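Local coordinates for protein putative esterase/lipase/thioesterase (Silicibacter sp., PDB 2PBL) that probably hydrolyses ester or thioester bonds, as a putative esterase, lipase or thioesterase of the alpha/beta-hydrolase fold, at residues 6-10 and 216-222; 14-20 and 241-247. All coordinates share one frame; numbering follows the deposited sequence.

Contact 1 (6-10 and 216-222); sequences DAYAN and RPAFLDQ
Over one face of the Tyr-8 ring sits the CB methyl of Ala-218, a CH-pi contact 3.9 Å from the ring centroid. At its edge, Gln-222 NE2 donates to Tyr-8 OH over 2.9 Å, using an N-H in its amide plane, while Asp-171 N engages Gln-222 OE1. Tyr-8 turns an edge toward the face of Phe-219 in an offset edge-to-face pair, planes 65° apart. The guanidinium of Arg-216 has Pro-217 CD and a water over one face and Asp-6 O at its edge. Bends at chi2 and chi3, both -67°, bring Arg-216 NH1 to 3.0 Å from Asp-6 O. NH1 arrives above the carbonyl plane, and Ala-9 N, closing the type I turn, reaches Asp-6 O from the opposite face. Asp-6 OD2 adds a long salt bridge, 3.7 Å from Arg-216 NH1; Asp-6 OD1 is hydrogen-bonded to Tyr-13 OH. One water joins Ala-7 O to Ala-218 N, another Asn-10 OD1 to Arg-216 N. Asn-10 OD1 also lies 3.3 Å from Phe-219 CE1. Here an N-terminal turn docks on helix 217-230 of the alpha/beta-hydrolase fold, with Arg-216 at the N-cap position, and Asn-10 and Phe-219 touch His-242 of the probable catalytic triad.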
# COMPACT_ATOMS: atom_id res chain seq x y z
N ASP A 6 -10.42 4.84 19.42
CA ASP A 6 -11.19 5.86 18.72
C ASP A 6 -10.31 6.67 17.75
O ASP A 6 -10.75 7.00 16.66
CB ASP A 6 -11.87 6.81 19.70
CG ASP A 6 -12.71 7.86 19.00
OD1 ASP A 6 -13.66 7.50 18.27
OD2 ASP A 6 -12.41 9.05 19.17
N ALA A 7 -9.09 7.00 18.18
CA ALA A 7 -8.10 7.75 17.40
C ALA A 7 -7.76 7.06 16.06
O ALA A 7 -7.66 7.72 15.02
CB ALA A 7 -6.86 7.94 18.21
N TYR A 8 -7.64 5.73 16.07
CA TYR A 8 -7.35 4.96 14.86
C TYR A 8 -8.58 4.43 14.08
O TYR A 8 -8.45 3.73 13.07
CB TYR A 8 -6.33 3.84 15.20
CG TYR A 8 -4.99 4.45 15.32
CD1 TYR A 8 -4.52 4.94 16.55
CD2 TYR A 8 -4.18 4.62 14.20
CE1 TYR A 8 -3.30 5.56 16.67
CE2 TYR A 8 -2.96 5.23 14.31
CZ TYR A 8 -2.52 5.71 15.54
OH TYR A 8 -1.32 6.36 15.66
N ALA A 9 -9.78 4.81 14.52
CA ALA A 9 -10.98 4.36 13.87
C ALA A 9 -11.25 5.31 12.72
O ALA A 9 -11.42 6.52 12.96
CB ALA A 9 -12.15 4.36 14.87
N ASN A 10 -11.25 4.80 11.49
CA ASN A 10 -11.54 5.62 10.32
C ASN A 10 -13.02 5.67 9.98
O ASN A 10 -13.61 6.75 9.91
CB ASN A 10 -10.72 5.14 9.12
CG ASN A 10 -9.22 5.34 9.33
OD1 ASN A 10 -8.74 6.46 9.59
ND2 ASN A 10 -8.46 4.22 9.23
N ARG A 216 -8.31 11.42 10.05
CA ARG A 216 -8.16 11.36 11.51
C ARG A 216 -6.84 12.02 11.89
O ARG A 216 -5.83 11.86 11.18
CB ARG A 216 -8.15 9.91 12.01
CG ARG A 216 -9.35 9.05 11.64
CD ARG A 216 -10.59 9.55 12.32
NE ARG A 216 -10.49 9.35 13.76
CZ ARG A 216 -10.94 10.20 14.67
NH1 ARG A 216 -10.81 9.92 15.94
NH2 ARG A 216 -11.51 11.34 14.31
N PRO A 217 -6.85 12.81 12.97
CA PRO A 217 -5.60 13.38 13.46
C PRO A 217 -4.42 12.37 13.55
O PRO A 217 -3.29 12.74 13.21
CB PRO A 217 -6.00 13.85 14.86
CG PRO A 217 -7.37 14.27 14.69
CD PRO A 217 -7.99 13.27 13.79
N ALA A 218 -4.72 11.15 14.00
CA ALA A 218 -3.71 10.07 14.10
C ALA A 218 -3.01 9.82 12.74
O ALA A 218 -1.80 9.63 12.68
CB ALA A 218 -4.38 8.82 14.55
N PHE A 219 -3.78 9.80 11.66
CA PHE A 219 -3.20 9.59 10.32
C PHE A 219 -2.42 10.78 9.80
O PHE A 219 -1.42 10.59 9.10
CB PHE A 219 -4.22 9.07 9.31
CG PHE A 219 -4.47 7.60 9.48
CD1 PHE A 219 -5.42 7.13 10.39
CD2 PHE A 219 -3.70 6.68 8.79
CE1 PHE A 219 -5.62 5.77 10.56
CE2 PHE A 219 -3.88 5.31 8.99
CZ PHE A 219 -4.83 4.86 9.85
N LEU A 220 -2.86 11.99 10.12
CA LEU A 220 -2.09 13.16 9.79
C LEU A 220 -0.76 13.13 10.53
O LEU A 220 0.30 13.48 9.98
CB LEU A 220 -2.89 14.44 10.12
CG LEU A 220 -4.11 14.68 9.24
CD1 LEU A 220 -4.89 15.88 9.77
CD2 LEU A 220 -3.70 14.91 7.80
N ASP A 221 -0.79 12.67 11.78
CA ASP A 221 0.43 12.54 12.58
C ASP A 221 1.37 11.46 12.01
O ASP A 221 2.56 11.69 11.81
CB ASP A 221 0.08 12.20 14.04
CG ASP A 221 -0.65 13.34 14.74
OD1 ASP A 221 -0.68 14.44 14.14
OD2 ASP A 221 -1.23 13.13 15.84
N GLN A 222 0.81 10.30 11.75
CA GLN A 222 1.56 9.19 11.16
C GLN A 222 2.27 9.65 9.87
O GLN A 222 3.41 9.25 9.61
CB GLN A 222 0.62 8.00 10.88
CG GLN A 222 0.14 7.24 12.11
CD GLN A 222 1.17 6.32 12.72
OE1 GLN A 222 2.27 6.16 12.20
NE2 GLN A 222 0.83 5.74 13.86
O HOH W 1 -7.12 10.52 15.57
O HOH W 2 -7.88 8.79 8.50

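Contact 2 (14-20 and 241-247); sequences IEGAADY and HHFNVIE
Ile-14 and Tyr-20 pack against the loop of His-242, which lies beyond the last strand of the sheet as in other alpha/beta hydrolases and, hydrogen-bonded to Ser-137 and Glu-215, probably completes the catalytic triad. They come from the loop leading into helix 20-35 and from that helix's first residue. Ile-14 reaches two rings with two branches, CG2 lying 3.6 Å from the centroid of His-241 and CD1 3.8 Å from that of Phe-243, both over a face. The other face of His-241 is taken by Asn-244 OD1, which accepts from His-241 N at 2.9 Å; His-241 ND1 in turn accepts, close to its ring plane, from Phe-243 N. The bond from Phe-243 N fixes that ring's rotation, with chi1 of 53° placing CG between backbone N and carbonyl carbon to allow it. Tyr-20, His-241 and Phe-243 form an aromatic cluster. Phe-243 CB stands over the centre of the Tyr-20 ring, and the edge of Phe-243 faces that ring in an offset edge-to-face pair, centroids 5.5 Å apart. Ala-17 CB abuts the Phe-243 ring edge, 4.0 Å from CE2. One water ties Tyr-20 OH to Glu-15 O and His-241 NE2; a second joins it to Glu-247 OE2.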
# COMPACT_ATOMS: atom_id res chain seq x y z
N ILE A 14 -16.34 8.67 8.85
CA ILE A 14 -16.47 8.86 7.43
C ILE A 14 -17.91 8.62 7.05
O ILE A 14 -18.46 7.54 7.30
CB ILE A 14 -15.52 7.88 6.67
CG1 ILE A 14 -14.05 8.26 6.92
CG2 ILE A 14 -15.80 7.91 5.20
CD1 ILE A 14 -13.08 7.17 6.47
N GLU A 15 -18.53 9.64 6.45
CA GLU A 15 -19.92 9.50 6.03
C GLU A 15 -19.95 8.50 4.88
O GLU A 15 -19.14 8.57 3.91
CB GLU A 15 -20.59 10.85 5.63
CG GLU A 15 -20.42 11.25 4.13
CD GLU A 15 -21.13 12.56 3.74
OE1 GLU A 15 -21.85 13.14 4.59
OE2 GLU A 15 -20.95 12.99 2.57
N GLY A 16 -20.85 7.54 4.99
CA GLY A 16 -21.02 6.50 3.97
C GLY A 16 -19.94 5.43 4.05
O GLY A 16 -19.77 4.66 3.09
N ALA A 17 -19.25 5.35 5.18
CA ALA A 17 -18.16 4.39 5.36
C ALA A 17 -18.55 2.95 4.94
O ALA A 17 -17.79 2.22 4.27
CB ALA A 17 -17.70 4.41 6.81
N ALA A 18 -19.76 2.56 5.33
CA ALA A 18 -20.33 1.24 5.09
C ALA A 18 -20.46 0.87 3.63
O ALA A 18 -20.51 -0.33 3.26
CB ALA A 18 -21.73 1.18 5.70
N ASP A 19 -20.59 1.89 2.80
CA ASP A 19 -20.76 1.66 1.40
C ASP A 19 -19.46 1.44 0.64
O ASP A 19 -19.50 0.92 -0.45
CB ASP A 19 -21.49 2.85 0.80
CG ASP A 19 -22.91 3.03 1.38
OD1 ASP A 19 -23.59 2.01 1.68
OD2 ASP A 19 -23.33 4.21 1.53
N TYR A 20 -18.32 1.81 1.20
CA TYR A 20 -17.08 1.65 0.43
C TYR A 20 -16.73 0.20 0.03
O TYR A 20 -16.43 -0.04 -1.13
CB TYR A 20 -15.91 2.38 1.11
CG TYR A 20 -16.00 3.88 0.88
CD1 TYR A 20 -16.69 4.71 1.75
CD2 TYR A 20 -15.39 4.47 -0.23
CE1 TYR A 20 -16.78 6.09 1.52
CE2 TYR A 20 -15.47 5.83 -0.46
CZ TYR A 20 -16.17 6.64 0.40
OH TYR A 20 -16.25 7.98 0.16
N HIS A 241 -10.68 11.94 2.85
CA HIS A 241 -10.72 11.12 4.05
C HIS A 241 -10.00 9.81 3.73
O HIS A 241 -9.48 9.64 2.65
CB HIS A 241 -12.13 10.91 4.63
CG HIS A 241 -13.13 10.40 3.65
ND1 HIS A 241 -13.06 9.13 3.11
CD2 HIS A 241 -14.24 10.96 3.15
CE1 HIS A 241 -14.05 8.97 2.27
NE2 HIS A 241 -14.79 10.06 2.28
N HIS A 242 -9.94 8.90 4.69
CA HIS A 242 -9.14 7.66 4.53
C HIS A 242 -9.60 6.75 3.42
O HIS A 242 -8.80 5.97 2.90
CB HIS A 242 -9.13 6.90 5.88
CG HIS A 242 -8.00 5.93 6.04
ND1 HIS A 242 -6.68 6.33 6.11
CD2 HIS A 242 -7.99 4.58 6.19
CE1 HIS A 242 -5.91 5.27 6.26
NE2 HIS A 242 -6.68 4.20 6.34
N PHE A 243 -10.87 6.82 3.05
CA PHE A 243 -11.41 5.94 2.06
C PHE A 243 -11.47 6.48 0.66
O PHE A 243 -11.41 5.69 -0.25
CB PHE A 243 -12.78 5.41 2.47
CG PHE A 243 -12.77 4.58 3.71
CD1 PHE A 243 -11.62 4.05 4.25
CD2 PHE A 243 -13.98 4.21 4.28
CE1 PHE A 243 -11.67 3.29 5.40
CE2 PHE A 243 -14.03 3.43 5.42
CZ PHE A 243 -12.88 2.97 5.97
N ASN A 244 -11.59 7.80 0.45
CA ASN A 244 -11.59 8.32 -0.92
C ASN A 244 -10.25 8.93 -1.38
O ASN A 244 -10.12 9.36 -2.55
CB ASN A 244 -12.75 9.29 -1.21
CG ASN A 244 -12.68 10.54 -0.43
OD1 ASN A 244 -11.81 10.73 0.42
ND2 ASN A 244 -13.64 11.45 -0.73
N VAL A 245 -9.27 8.98 -0.47
CA VAL A 245 -7.90 9.47 -0.76
C VAL A 245 -7.25 8.69 -1.90
O VAL A 245 -6.54 9.26 -2.71
CB VAL A 245 -6.99 9.45 0.52
CG1 VAL A 245 -6.68 8.06 1.00
CG2 VAL A 245 -5.70 10.20 0.26
N ILE A 246 -7.58 7.40 -1.98
CA ILE A 246 -7.09 6.50 -3.03
C ILE A 246 -7.86 6.61 -4.35
O ILE A 246 -7.41 6.12 -5.39
CB ILE A 246 -7.16 5.02 -2.57
CG1 ILE A 246 -8.62 4.55 -2.32
CG2 ILE A 246 -6.30 4.81 -1.33
CD1 ILE A 246 -8.73 3.11 -1.74
N GLU A 247 -9.01 7.27 -4.33
CA GLU A 247 -9.85 7.34 -5.55
C GLU A 247 -9.17 7.88 -6.77
O GLU A 247 -9.36 7.31 -7.84
CB GLU A 247 -11.19 8.04 -5.31
CG GLU A 247 -12.08 7.18 -4.47
CD GLU A 247 -13.48 7.75 -4.16
OE1 GLU A 247 -13.78 8.96 -4.47
OE2 GLU A 247 -14.27 6.95 -3.58
O HOH W 3 -17.75 9.62 2.00
O HOH W 4 -16.37 8.33 -2.34

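Contacts 1 and 2 share one N-terminal stretch: residues 6-20 run across both the helix and the loop that follow the last two strands of the sheet. The centres of the two contacts lie 14 Å apart, yet they meet directly. Asn-10 ND2 comes within 3.1 Å of His-242 CD2, and Phe-219 CE2 within 3.4 Å of His-242 CE1, so Asn-10 and Phe-219 of contact 1 both lie over the same face of the probable catalytic histidine of contact 2. Asn-10 ND2 also hydrogen-bonds an unidentified bound molecule, probably from the crystallisation liquor, which may mark the substrate pocket.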